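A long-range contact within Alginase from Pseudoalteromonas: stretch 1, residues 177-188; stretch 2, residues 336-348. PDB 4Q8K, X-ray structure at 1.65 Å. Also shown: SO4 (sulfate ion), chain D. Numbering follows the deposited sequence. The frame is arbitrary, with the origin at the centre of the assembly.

Stretch 1, residues 177-188: AQHITPNGNGWR
Stretch 2 (336-348) EAGNSNSFKNCFE

Two stretches of one chain, whose touching residues are all at least 153 positions apart in sequence, bury 567 Å² between them, summed over both sides. Stretch 1 is mostly loop, becoming a strand at 186-188; stretch 2 makes a type II turn from Glu-336 to Asn-339 and then a helix, 340-348. Strand and helix cross at -99°, their axes 8.2 Å apart, with Pro-182 CA and Gly-338 CA 4.7 Å apart, and Gly-186 CA and Phe-343 CA 5.9 Å.

Ala-177 ends a helix, and Gln-178 leaves it with positive phi (53/39). Its carbonyl reaches the other stretch through water 1, which lies 2.6 Å from Gln-178 O and 2.7 Å from Ser-340 OG. His-179 points away but pairs with Arg-188 through two backbone bonds, His-179 N to Arg-188 O (3.2 Å) and Arg-188 N to His-179 O (2.9 Å), closing the loop into a hairpin-like excursion.

Ile-180, extended at -123/169 and in the p,t rotamer, points toward the helix start. Its branched shape serves two sites: CD1 lies 3.5 Å from Gly-338 O, and CG2 is 4.2 Å from Phe-343 CD2. Thr-181 turns away, its OG1 (chi1 p) donating to sulfate O4 at 2.7 Å; Arg-188 NH1 donates to sulfate O3 at 2.9 Å.

From Pro-182 to Gly-184 the backbone does the work. Pro-182 O packs 3.4 Å from Ala-337 CB, a small side chain pointing toward it. Water 2 donates to Thr-181 O and Gly-184 O, each 2.7 Å away, and accepts from Gly-338 N at 2.6 Å. Gly-338, at 80/-3, has the positive phi that favours glycine. At Gly-184 an ideal CB would clash with Thr-181 OG1, 2.9 Å away.

Asn-185 points its side chain away, leaving its backbone C 3.9 Å from Phe-343 CE1. Gly-186, at 164/-153, adopts angles that by themselves call for glycine. Its CA sits 4.0 Å from the Phe-343 ring centroid, over the face, in a CH-pi contact, and 4.1 Å from Phe-347 CZ. Both phenylalanines, one helical turn apart, point toward the strand with chi1 m.

Trp-187 (chi1 -89°, chi2 -15°) has the largest covered area, 105 Å². NE1 donates to Ser-340 OG at 3.2 Å, near the ring plane, the one direct hydrogen bond across the contact; Ser-340 has chi1 t. Phe-343 CB lies over one face, 4.1 Å from the five-membered ring centroid. Trp-187 CE3 meets Phe-347 CD2 at 3.7 Å, the six-membered and Phe-347 rings inclined at 44°, while CH2 packs 3.5 Å from Lys-344 CA.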

ATOM      1  N   ALA A 177      -3.226  -0.889 -15.038  1.00 26.38           N
ATOM      2  CA  ALA A 177      -1.970  -1.635 -15.045  1.00 27.07           C
ATOM      3  C   ALA A 177      -2.202  -3.129 -14.881  1.00 25.38           C
ATOM      4  O   ALA A 177      -1.524  -3.953 -15.509  1.00 26.83           O
ATOM      5  CB  ALA A 177      -1.027  -1.114 -13.963  1.00 23.42           C
ATOM      6  N   GLN A 178      -3.159  -3.476 -14.025  1.00 24.49           N
ATOM      7  CA  GLN A 178      -3.612  -4.858 -13.875  1.00 23.35           C
ATOM      8  C   GLN A 178      -2.467  -5.838 -13.599  1.00 24.92           C
ATOM      9  O   GLN A 178      -2.454  -6.961 -14.096  1.00 26.86           O
ATOM     10  CB  GLN A 178      -4.430  -5.290 -15.116  1.00 26.17           C
ATOM     11  CG  GLN A 178      -5.521  -4.281 -15.504  1.00 25.85           C
ATOM     12  CD  GLN A 178      -6.304  -4.650 -16.774  1.00 30.74           C
ATOM     13  OE1 GLN A 178      -7.250  -3.958 -17.149  1.00 32.58           O
ATOM     14  NE2 GLN A 178      -5.902  -5.723 -17.433  1.00 29.98           N
ATOM     15  N   HIS A 179      -1.500  -5.428 -12.792  1.00 22.74           N
ATOM     16  CA  HIS A 179      -0.358  -6.295 -12.573  1.00 24.75           C
ATOM     17  C   HIS A 179      -0.647  -7.379 -11.553  1.00 22.86           C
ATOM     18  O   HIS A 179      -1.191  -7.107 -10.488  1.00 23.40           O
ATOM     19  CB  HIS A 179       0.862  -5.480 -12.144  1.00 23.17           C
ATOM     20  CG  HIS A 179       2.146  -6.225 -12.293  1.00 23.40           C
ATOM     21  ND1 HIS A 179       2.827  -6.295 -13.491  1.00 28.22           N
ATOM     22  CD2 HIS A 179       2.854  -6.969 -11.412  1.00 26.12           C
ATOM     23  CE1 HIS A 179       3.913  -7.030 -13.333  1.00 28.73           C
ATOM     24  NE2 HIS A 179       3.953  -7.449 -12.081  1.00 30.62           N
ATOM     25  N   ILE A 180      -0.280  -8.617 -11.874  1.00 25.89           N
ATOM     26  CA  ILE A 180      -0.442  -9.715 -10.928  1.00 25.83           C
ATOM     27  C   ILE A 180       0.851 -10.462 -10.603  1.00 27.96           C
ATOM     28  O   ILE A 180       1.878 -10.283 -11.266  1.00 27.63           O
ATOM     29  CB  ILE A 180      -1.481 -10.762 -11.411  1.00 30.50           C
ATOM     30  CG1 ILE A 180      -0.983 -11.474 -12.669  1.00 27.75           C
ATOM     31  CG2 ILE A 180      -2.840 -10.127 -11.646  1.00 26.60           C
ATOM     32  CD1 ILE A 180      -1.835 -12.671 -13.048  1.00 32.46           C
ATOM     33  N   THR A 181       0.769 -11.308  -9.576  1.00 24.01           N
ATOM     34  CA  THR A 181       1.851 -12.188  -9.159  1.00 24.60           C
ATOM     35  C   THR A 181       1.245 -13.549  -8.839  1.00 25.76           C
ATOM     36  O   THR A 181       0.022 -13.678  -8.779  1.00 28.29           O
ATOM     37  CB  THR A 181       2.528 -11.659  -7.882  1.00 27.34           C
ATOM     38  OG1 THR A 181       1.558 -11.642  -6.830  1.00 24.35           O
ATOM     39  CG2 THR A 181       3.055 -10.253  -8.100  1.00 22.95           C
ATOM     40  N   PRO A 182       2.088 -14.573  -8.616  1.00 24.69           N
ATOM     41  CA  PRO A 182       1.536 -15.906  -8.347  1.00 26.10           C
ATOM     42  C   PRO A 182       0.633 -15.949  -7.113  1.00 29.32           C
ATOM     43  O   PRO A 182      -0.371 -16.656  -7.136  1.00 27.80           O
ATOM     44  CB  PRO A 182       2.785 -16.762  -8.116  1.00 28.35           C
ATOM     45  CG  PRO A 182       3.850 -16.065  -8.920  1.00 28.71           C
ATOM     46  CD  PRO A 182       3.553 -14.605  -8.788  1.00 25.61           C
ATOM     47  N   ASN A 183       0.982 -15.196  -6.073  1.00 28.54           N
ATOM     48  CA  ASN A 183       0.269 -15.257  -4.795  1.00 27.41           C
ATOM     49  C   ASN A 183      -0.682 -14.084  -4.538  1.00 26.61           C
ATOM     50  O   ASN A 183      -1.412 -14.077  -3.543  1.00 23.91           O
ATOM     51  CB  ASN A 183       1.266 -15.351  -3.639  1.00 28.82           C
ATOM     52  CG  ASN A 183       2.047 -16.654  -3.638  1.00 32.71           C
ATOM     53  OD1 ASN A 183       1.550 -17.688  -4.077  1.00 35.27           O
ATOM     54  ND2 ASN A 183       3.276 -16.609  -3.130  1.00 32.88           N
ATOM     55  N   GLY A 184      -0.671 -13.094  -5.424  1.00 25.72           N
ATOM     56  CA  GLY A 184      -1.440 -11.881  -5.203  1.00 25.46           C
ATOM     57  C   GLY A 184      -2.932 -12.134  -5.118  1.00 27.70           C
ATOM     58  O   GLY A 184      -3.427 -13.134  -5.645  1.00 27.19           O
ATOM     59  N   ASN A 185      -3.634 -11.152  -4.612  1.00 30.72           N
ATOM     60  CA  ASN A 185      -5.051 -11.282  -4.394  1.00 31.67           C
ATOM     61  C   ASN A 185      -5.746 -10.032  -4.921  1.00 28.46           C
ATOM     62  O   ASN A 185      -6.564  -9.431  -4.296  1.00 28.80           O
ATOM     63  CB  ASN A 185      -5.363 -11.616  -2.912  1.00 37.41           C
ATOM     64  CG  ASN A 185      -4.220 -11.236  -1.976  1.00 37.77           C
ATOM     65  OD1 ASN A 185      -3.923 -10.063  -1.827  1.00 45.04           O
ATOM     66  ND2 ASN A 185      -3.476 -12.232  -1.495  1.00 32.87           N
ATOM     67  N   GLY A 186      -5.360  -9.650  -6.115  1.00 25.49           N
ATOM     68  CA  GLY A 186      -5.936  -8.481  -6.738  1.00 25.18           C
ATOM     69  C   GLY A 186      -5.101  -7.999  -7.899  1.00 24.87           C
ATOM     70  O   GLY A 186      -4.404  -8.784  -8.546  1.00 25.26           O
ATOM     71  N   TRP A 187      -5.186  -6.705  -8.164  1.00 21.17           N
ATOM     72  CA  TRP A 187      -4.395  -6.071  -9.208  1.00 23.28           C
ATOM     73  C   TRP A 187      -3.555  -5.003  -8.550  1.00 21.50           C
ATOM     74  O   TRP A 187      -4.028  -4.341  -7.631  1.00 20.98           O
ATOM     75  CB  TRP A 187      -5.302  -5.396 -10.221  1.00 23.49           C
ATOM     76  CG  TRP A 187      -5.735  -6.283 -11.339  1.00 22.05           C
ATOM     77  CD1 TRP A 187      -5.196  -7.490 -11.695  1.00 23.99           C
ATOM     78  CD2 TRP A 187      -6.815  -6.043 -12.236  1.00 24.72           C
ATOM     79  NE1 TRP A 187      -5.870  -8.005 -12.782  1.00 24.12           N
ATOM     80  CE2 TRP A 187      -6.860  -7.128 -13.137  1.00 25.58           C
ATOM     81  CE3 TRP A 187      -7.732  -4.999 -12.385  1.00 24.90           C
ATOM     82  CZ2 TRP A 187      -7.809  -7.213 -14.149  1.00 25.41           C
ATOM     83  CZ3 TRP A 187      -8.664  -5.076 -13.399  1.00 26.57           C
ATOM     84  CH2 TRP A 187      -8.692  -6.174 -14.272  1.00 27.58           C
ATOM     85  N   ARG A 188      -2.325  -4.817  -9.016  1.00 21.55           N
ATOM     86  CA  ARG A 188      -1.479  -3.780  -8.430  1.00 21.96           C
ATOM     87  C   ARG A 188      -0.815  -2.866  -9.450  1.00 23.43           C
ATOM     88  O   ARG A 188      -0.633  -3.221 -10.625  1.00 22.92           O
ATOM     89  CB  ARG A 188      -0.410  -4.380  -7.506  1.00 19.61           C
ATOM     90  CG  ARG A 188       0.797  -4.935  -8.252  1.00 22.78           C
ATOM     91  CD  ARG A 188       1.717  -5.713  -7.339  1.00 20.83           C
ATOM     92  NE  ARG A 188       1.034  -6.831  -6.697  1.00 24.05           N
ATOM     93  CZ  ARG A 188       1.616  -7.702  -5.882  1.00 25.71           C
ATOM     94  NH1 ARG A 188       2.907  -7.591  -5.583  1.00 27.04           N
ATOM     95  NH2 ARG A 188       0.902  -8.691  -5.360  1.00 25.57           N
ATOM     96  N   GLU A 336      -9.071 -15.907  -8.189  1.00 29.88           N
ATOM     97  CA  GLU A 336      -8.187 -17.065  -8.168  1.00 31.72           C
ATOM     98  C   GLU A 336      -6.751 -16.604  -8.405  1.00 27.26           C
ATOM     99  O   GLU A 336      -6.478 -15.916  -9.391  1.00 27.72           O
ATOM    100  CB  GLU A 336      -8.599 -18.045  -9.271  1.00 35.63           C
ATOM    101  CG  GLU A 336      -7.724 -19.283  -9.397  1.00 36.80           C
ATOM    102  CD  GLU A 336      -8.176 -20.194 -10.536  1.00 44.44           C
ATOM    103  OE1 GLU A 336      -8.010 -21.426 -10.409  1.00 53.89           O
ATOM    104  OE2 GLU A 336      -8.693 -19.683 -11.553  1.00 42.03           O
ATOM    105  N   ALA A 337      -5.860 -16.975  -7.493  1.00 27.84           N
ATOM    106  CA  ALA A 337      -4.456 -16.576  -7.551  1.00 28.78           C
ATOM    107  C   ALA A 337      -3.861 -16.862  -8.928  1.00 26.54           C
ATOM    108  O   ALA A 337      -4.040 -17.950  -9.479  1.00 28.56           O
ATOM    109  CB  ALA A 337      -3.662 -17.294  -6.477  1.00 27.68           C
ATOM    110  N   GLY A 338      -3.164 -15.875  -9.479  1.00 26.13           N
ATOM    111  CA  GLY A 338      -2.508 -16.037 -10.765  1.00 28.23           C
ATOM    112  C   GLY A 338      -3.427 -15.887 -11.960  1.00 28.59           C
ATOM    113  O   GLY A 338      -2.980 -15.943 -13.101  1.00 27.47           O
ATOM    114  N   ASN A 339      -4.716 -15.684 -11.701  1.00 27.57           N
ATOM    115  CA  ASN A 339      -5.706 -15.602 -12.769  1.00 27.79           C
ATOM    116  C   ASN A 339      -6.219 -14.185 -12.935  1.00 24.99           C
ATOM    117  O   ASN A 339      -7.161 -13.780 -12.255  1.00 25.33           O
ATOM    118  CB  ASN A 339      -6.875 -16.543 -12.451  1.00 28.59           C
ATOM    119  CG  ASN A 339      -7.884 -16.641 -13.584  1.00 27.54           C
ATOM    120  OD1 ASN A 339      -8.579 -17.651 -13.704  1.00 35.77           O
ATOM    121  ND2 ASN A 339      -7.985 -15.596 -14.402  1.00 24.92           N
ATOM    122  N   SER A 340      -5.608 -13.427 -13.836  1.00 26.70           N
ATOM    123  CA  SER A 340      -5.928 -12.014 -13.987  1.00 27.51           C
ATOM    124  C   SER A 340      -7.391 -11.784 -14.366  1.00 28.24           C
ATOM    125  O   SER A 340      -8.015 -10.820 -13.920  1.00 26.69           O
ATOM    126  CB  SER A 340      -5.010 -11.358 -15.015  1.00 26.63           C
ATOM    127  OG  SER A 340      -5.333  -9.987 -15.184  1.00 29.90           O
ATOM    128  N   ASN A 341      -7.926 -12.662 -15.206  1.00 25.66           N
ATOM    129  CA  ASN A 341      -9.318 -12.546 -15.619  1.00 28.24           C
ATOM    130  C   ASN A 341     -10.258 -12.708 -14.411  1.00 26.79           C
ATOM    131  O   ASN A 341     -11.309 -12.061 -14.338  1.00 29.64           O
ATOM    132  CB  ASN A 341      -9.660 -13.558 -16.729  1.00 30.85           C
ATOM    133  CG  ASN A 341      -9.263 -13.070 -18.127  1.00 34.87           C
ATOM    134  OD1 ASN A 341      -9.458 -13.777 -19.120  1.00 39.98           O
ATOM    135  ND2 ASN A 341      -8.712 -11.868 -18.209  1.00 29.20           N
ATOM    136  N   SER A 342      -9.889 -13.569 -13.473  1.00 25.87           N
ATOM    137  CA  SER A 342     -10.706 -13.731 -12.271  1.00 28.67           C
ATOM    138  C   SER A 342     -10.833 -12.406 -11.510  1.00 29.63           C
ATOM    139  O   SER A 342     -11.907 -12.068 -11.009  1.00 28.48           O
ATOM    140  CB  SER A 342     -10.194 -14.851 -11.360  1.00 27.73           C
ATOM    141  OG  SER A 342      -9.028 -14.466 -10.645  1.00 25.02           O
ATOM    142  N   PHE A 343      -9.745 -11.645 -11.438  1.00 28.28           N
ATOM    143  CA  PHE A 343      -9.782 -10.369 -10.727  1.00 22.70           C
ATOM    144  C   PHE A 343     -10.532  -9.317 -11.524  1.00 24.30           C
ATOM    145  O   PHE A 343     -11.248  -8.485 -10.971  1.00 24.62           O
ATOM    146  CB  PHE A 343      -8.359  -9.907 -10.371  1.00 23.93           C
ATOM    147  CG  PHE A 343      -7.632 -10.870  -9.486  1.00 24.70           C
ATOM    148  CD1 PHE A 343      -8.224 -11.335  -8.320  1.00 24.44           C
ATOM    149  CD2 PHE A 343      -6.379 -11.351  -9.836  1.00 25.48           C
ATOM    150  CE1 PHE A 343      -7.580 -12.237  -7.506  1.00 26.23           C
ATOM    151  CE2 PHE A 343      -5.728 -12.255  -9.033  1.00 25.92           C
ATOM    152  CZ  PHE A 343      -6.325 -12.700  -7.858  1.00 29.46           C
ATOM    153  N   LYS A 344     -10.372  -9.375 -12.822  1.00 25.08           N
ATOM    154  CA  LYS A 344     -11.192  -8.589 -13.687  1.00 23.68           C
ATOM    155  C   LYS A 344     -12.658  -8.704 -13.336  1.00 25.81           C
ATOM    156  O   LYS A 344     -13.323  -7.745 -13.201  1.00 26.23           O
ATOM    157  CB  LYS A 344     -11.014  -9.046 -15.123  1.00 24.74           C
ATOM    158  CG  LYS A 344     -11.767  -8.180 -16.082  1.00 32.16           C
ATOM    159  CD  LYS A 344     -11.676  -8.677 -17.510  1.00 32.10           C
ATOM    160  CE  LYS A 344     -12.355  -7.699 -18.419  1.00 38.33           C
ATOM    161  NZ  LYS A 344     -13.770  -8.047 -18.435  1.00 46.25           N
ATOM    162  N   ASN A 345     -13.137  -9.915 -13.273  1.00 26.32           N
ATOM    163  CA  ASN A 345     -14.541 -10.180 -12.994  1.00 28.26           C
ATOM    164  C   ASN A 345     -14.909  -9.780 -11.578  1.00 27.02           C
ATOM    165  O   ASN A 345     -15.978  -9.223 -11.345  1.00 28.62           O
ATOM    166  CB  ASN A 345     -14.879 -11.648 -13.224  1.00 28.20           C
ATOM    167  CG  ASN A 345     -14.880 -12.019 -14.699  1.00 31.12           C
ATOM    168  OD1 ASN A 345     -14.829 -11.152 -15.568  1.00 34.96           O
ATOM    169  ND2 ASN A 345     -14.932 -13.308 -14.982  1.00 34.42           N
ATOM    170  N   CYS A 346     -14.011 -10.048 -10.634  1.00 23.97           N
ATOM    171  CA  CYS A 346     -14.252  -9.632  -9.255  1.00 25.88           C
ATOM    172  C   CYS A 346     -14.473  -8.124  -9.141  1.00 26.49           C
ATOM    173  O   CYS A 346     -15.447  -7.679  -8.538  1.00 25.59           O
ATOM    174  CB  CYS A 346     -13.087 -10.061  -8.375  1.00 23.90           C
ATOM    175  SG  CYS A 346     -13.039 -11.814  -8.055  1.00 26.21           S
ATOM    176  N   PHE A 347     -13.573  -7.333  -9.718  1.00 25.15           N
ATOM    177  CA  PHE A 347     -13.682  -5.884  -9.595  1.00 25.01           C
ATOM    178  C   PHE A 347     -14.923  -5.351 -10.300  1.00 24.53           C
ATOM    179  O   PHE A 347     -15.525  -4.376  -9.857  1.00 25.75           O
ATOM    180  CB  PHE A 347     -12.395  -5.177 -10.039  1.00 23.49           C
ATOM    181  CG  PHE A 347     -11.227  -5.445  -9.128  1.00 23.37           C
ATOM    182  CD1 PHE A 347     -11.347  -5.241  -7.761  1.00 20.47           C
ATOM    183  CD2 PHE A 347     -10.024  -5.930  -9.632  1.00 23.15           C
ATOM    184  CE1 PHE A 347     -10.279  -5.499  -6.912  1.00 23.71           C
ATOM    185  CE2 PHE A 347      -8.960  -6.189  -8.798  1.00 23.29           C
ATOM    186  CZ  PHE A 347      -9.081  -5.970  -7.433  1.00 22.64           C
ATOM    187  N   GLU A 348     -15.321  -6.000 -11.389  1.00 23.40           N
ATOM    188  CA  GLU A 348     -16.563  -5.627 -12.047  1.00 26.16           C
ATOM    189  C   GLU A 348     -17.748  -5.844 -11.112  1.00 24.61           C
ATOM    190  O   GLU A 348     -18.570  -4.948 -10.927  1.00 26.55           O
ATOM    191  CB  GLU A 348     -16.733  -6.418 -13.345  1.00 24.37           C
ATOM    192  CG  GLU A 348     -15.858  -5.901 -14.468  1.00 25.33           C
ATOM    193  CD  GLU A 348     -15.973  -6.747 -15.726  1.00 34.29           C
ATOM    194  OE1 GLU A 348     -15.438  -6.326 -16.771  1.00 33.07           O
ATOM    195  OE2 GLU A 348     -16.602  -7.826 -15.660  1.00 33.27           O
TER
HETATM  196  S   SO4 D 503       3.374 -11.106  -3.592  1.00 33.99           S
HETATM  197  O1  SO4 D 503       4.279 -12.234  -3.824  1.00 36.73           O
HETATM  198  O2  SO4 D 503       3.225 -10.915  -2.148  1.00 34.61           O
HETATM  199  O3  SO4 D 503       3.929  -9.914  -4.229  1.00 35.97           O
HETATM  200  O4  SO4 D 503       2.073 -11.409  -4.171  1.00 36.56           O
HETATM  201  O   HOH W   1      -2.902  -8.954 -15.700  1.00 32.01           O
HETATM  202  O   HOH W   2      -2.590 -13.719  -8.160  1.00 27.50           O